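Local coordinates for membrane lipoprotein family protein (Aeropyrum pernix, PDB 4PEV) that probably serves as the solute-binding component of an ABC transporter, capturing nucleosides such as adenosine for uptake into the cell, at residues Leu156-Gln160 and Leu298-Asp302. Sequence-based numbering, arbitrary orientation.
With ADN (adenosine), chain F.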
loop_
_atom_site.group_PDB
_atom_site.type_symbol
_atom_site.label_atom_id
_atom_site.label_comp_id
_atom_site.label_asym_id
_atom_site.label_seq_id
_atom_site.Cartn_x
_atom_site.Cartn_y
_atom_site.Cartn_z
ATOM N N LEU C 156 5.581 3.152 -11.095
ATOM C CA LEU C 156 6.048 2.161 -10.138
ATOM C C LEU C 156 6.352 2.857 -8.848
ATOM O O LEU C 156 6.789 4.008 -8.865
ATOM C CB LEU C 156 7.362 1.548 -10.594
ATOM C CG LEU C 156 7.262 0.414 -11.594
ATOM C CD1 LEU C 156 8.641 0.181 -12.188
ATOM C CD2 LEU C 156 6.714 -0.836 -10.916
ATOM N N PHE C 157 6.152 2.160 -7.731
ATOM C CA PHE C 157 6.557 2.684 -6.432
ATOM C C PHE C 157 7.713 1.870 -5.885
ATOM O O PHE C 157 7.936 0.731 -6.292
ATOM C CB PHE C 157 5.391 2.685 -5.452
ATOM C CG PHE C 157 4.268 3.604 -5.847
ATOM C CD1 PHE C 157 3.288 3.182 -6.735
ATOM C CD2 PHE C 157 4.181 4.875 -5.320
ATOM C CE1 PHE C 157 2.252 4.024 -7.098
ATOM C CE2 PHE C 157 3.148 5.725 -5.676
ATOM C CZ PHE C 157 2.180 5.299 -6.565
ATOM N N ARG C 158 8.463 2.474 -4.976
ATOM C CA ARG C 158 9.547 1.782 -4.302
ATOM C C ARG C 158 9.060 1.450 -2.888
ATOM O O ARG C 158 9.396 2.142 -1.921
ATOM C CB ARG C 158 10.804 2.662 -4.300
ATOM C CG ARG C 158 11.342 2.999 -5.692
ATOM C CD ARG C 158 12.691 3.719 -5.620
ATOM N NE ARG C 158 12.578 5.028 -4.972
ATOM C CZ ARG C 158 12.167 6.145 -5.575
ATOM N NH1 ARG C 158 11.849 6.145 -6.872
ATOM N NH2 ARG C 158 12.077 7.278 -4.878
ATOM N N GLU C 159 8.256 0.389 -2.795
ATOM C CA GLU C 159 7.544 0.025 -1.568
ATOM C C GLU C 159 8.466 -0.355 -0.427
ATOM O O GLU C 159 8.094 -0.240 0.735
ATOM C CB GLU C 159 6.594 -1.148 -1.814
ATOM C CG GLU C 159 5.328 -0.804 -2.574
ATOM C CD GLU C 159 5.488 -0.804 -4.084
ATOM O OE1 GLU C 159 6.588 -1.097 -4.598
ATOM O OE2 GLU C 159 4.487 -0.515 -4.770
ATOM N N GLN C 160 9.661 -0.825 -0.749
ATOM C CA GLN C 160 10.659 -1.113 0.274
ATOM C C GLN C 160 10.841 0.108 1.185
ATOM O O GLN C 160 10.985 -0.015 2.415
ATOM C CB GLN C 160 12.006 -1.492 -0.356
ATOM C CG GLN C 160 11.949 -2.597 -1.412
ATOM C CD GLN C 160 12.105 -2.088 -2.845
ATOM O OE1 GLN C 160 11.493 -1.098 -3.253
ATOM N NE2 GLN C 160 12.933 -2.773 -3.616
ATOM N N LEU C 298 1.463 5.199 3.397
ATOM C CA LEU C 298 0.726 5.871 2.324
ATOM C C LEU C 298 1.338 5.548 1.004
ATOM O O LEU C 298 2.548 5.491 0.885
ATOM C CB LEU C 298 0.753 7.386 2.475
ATOM C CG LEU C 298 0.147 7.929 3.753
ATOM C CD1 LEU C 298 0.499 9.402 3.866
ATOM C CD2 LEU C 298 -1.357 7.713 3.768
ATOM N N LYS C 299 0.485 5.358 0.009
ATOM C CA LYS C 299 0.911 5.170 -1.365
ATOM C C LYS C 299 0.030 6.076 -2.194
ATOM O O LYS C 299 -1.190 5.892 -2.230
ATOM C CB LYS C 299 0.741 3.714 -1.770
ATOM C CG LYS C 299 1.236 3.416 -3.171
ATOM C CD LYS C 299 1.969 2.072 -3.281
ATOM C CE LYS C 299 1.096 0.968 -3.838
ATOM N NZ LYS C 299 1.871 -0.286 -4.068
ATOM N N ARG C 300 0.637 7.072 -2.834
ATOM C CA ARG C 300 -0.124 8.112 -3.519
ATOM C C ARG C 300 -0.524 7.715 -4.935
ATOM O O ARG C 300 -0.152 8.368 -5.914
ATOM C CB ARG C 300 0.652 9.422 -3.511
ATOM C CG ARG C 300 1.036 9.905 -2.116
ATOM C CD ARG C 300 -0.156 9.926 -1.159
ATOM N NE ARG C 300 -1.242 10.745 -1.684
ATOM C CZ ARG C 300 -1.353 12.054 -1.503
ATOM N NH1 ARG C 300 -0.461 12.711 -0.790
ATOM N NH2 ARG C 300 -2.366 12.716 -2.027
ATOM N N VAL C 301 -1.335 6.662 -5.012
ATOM C CA VAL C 301 -1.905 6.195 -6.270
ATOM C C VAL C 301 -2.778 7.274 -6.926
ATOM O O VAL C 301 -2.882 7.354 -8.156
ATOM C CB VAL C 301 -2.752 4.927 -6.038
ATOM C CG1 VAL C 301 -3.460 4.485 -7.316
ATOM C CG2 VAL C 301 -1.878 3.801 -5.522
ATOM N N ASP C 302 -3.414 8.087 -6.089
ATOM C CA ASP C 302 -4.259 9.183 -6.548
ATOM C C ASP C 302 -3.468 10.203 -7.333
ATOM O O ASP C 302 -3.962 10.732 -8.327
ATOM C CB ASP C 302 -4.977 9.844 -5.372
ATOM C CG ASP C 302 -4.029 10.330 -4.287
ATOM O OD1 ASP C 302 -3.066 9.611 -3.909
ATOM O OD2 ASP C 302 -4.270 11.450 -3.796
HETATM O "O5'" ADN F . -3.134 -3.111 -0.084
HETATM C "C5'" ADN F . -1.719 -3.372 -0.155
HETATM C "C4'" ADN F . -1.126 -3.412 -1.567
HETATM O "O4'" ADN F . -1.639 -4.504 -2.334
HETATM C "C3'" ADN F . -1.360 -2.193 -2.456
HETATM O "O3'" ADN F . -0.467 -1.117 -2.149
HETATM C "C2'" ADN F . -1.164 -2.774 -3.852
HETATM O "O2'" ADN F . 0.213 -2.854 -4.243
HETATM C "C1'" ADN F . -1.728 -4.164 -3.715
HETATM N N9 ADN F . -3.149 -4.206 -4.110
HETATM C C8 ADN F . -4.221 -3.836 -3.370
HETATM N N7 ADN F . -5.381 -4.027 -4.053
HETATM C C5 ADN F . -5.037 -4.539 -5.253
HETATM C C6 ADN F . -5.739 -4.978 -6.478
HETATM N N6 ADN F . -7.081 -4.899 -6.545
HETATM N N1 ADN F . -5.001 -5.443 -7.517
HETATM C C2 ADN F . -3.654 -5.517 -7.470
HETATM N N3 ADN F . -2.950 -5.136 -6.397
HETATM C C4 ADN F . -3.568 -4.647 -5.286
#
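K299 reaches across to E159 with its ammonium group, NZ lying 2.7 Å from OE2 in a salt bridge that takes the carboxylate's anti lone pair, on the side away from OE1. The ammonium's strongest partner is D142, by a salt bridge to its OD1, and the same nitrogen donates to the ribose of adenosine, with O2' at 3.1 Å and a weak hydrogen bond to O3'. Its charge probably eases the closeness of E159 and D142. The other oxygen, OE1, lies near F157 O, acceptor beside acceptor, yet R200 NE serves both, in a salt bridge with OE1 and only a weak hydrogen bond to F157 O. Strands 152-157 and 293-299 belong to the separate sheets of two lobes, and each runs into a helix that leads to the other lobe; two hinge crossovers, running in opposite senses, thus meet beside the ligand cleft, consistent with a type I periplasmic-binding-protein fold. The aliphatic part of K299 is steered by the F157 ring: CG sits 3.8 Å from the ring centroid, only 5° off the normal, in a CH-pi contact, and CD lies over the same face near the ring's CG. Chi1 of K299 (-177°) sets its CG opposite the backbone N, and the chain then bends at chi2 and chi3 on its way to the ribose. Replacing F157 by an alanine is likely to leave the lysine methylenes without their flat support and the ammonium less firmly aimed at the ribose. At the ring's edge, CZ approaches R300 O at 3.9 Å. R300 itself turns to D302, NE and NH2 each donating to a different carboxylate oxygen, while R79 provides OD2 with another cationic partner.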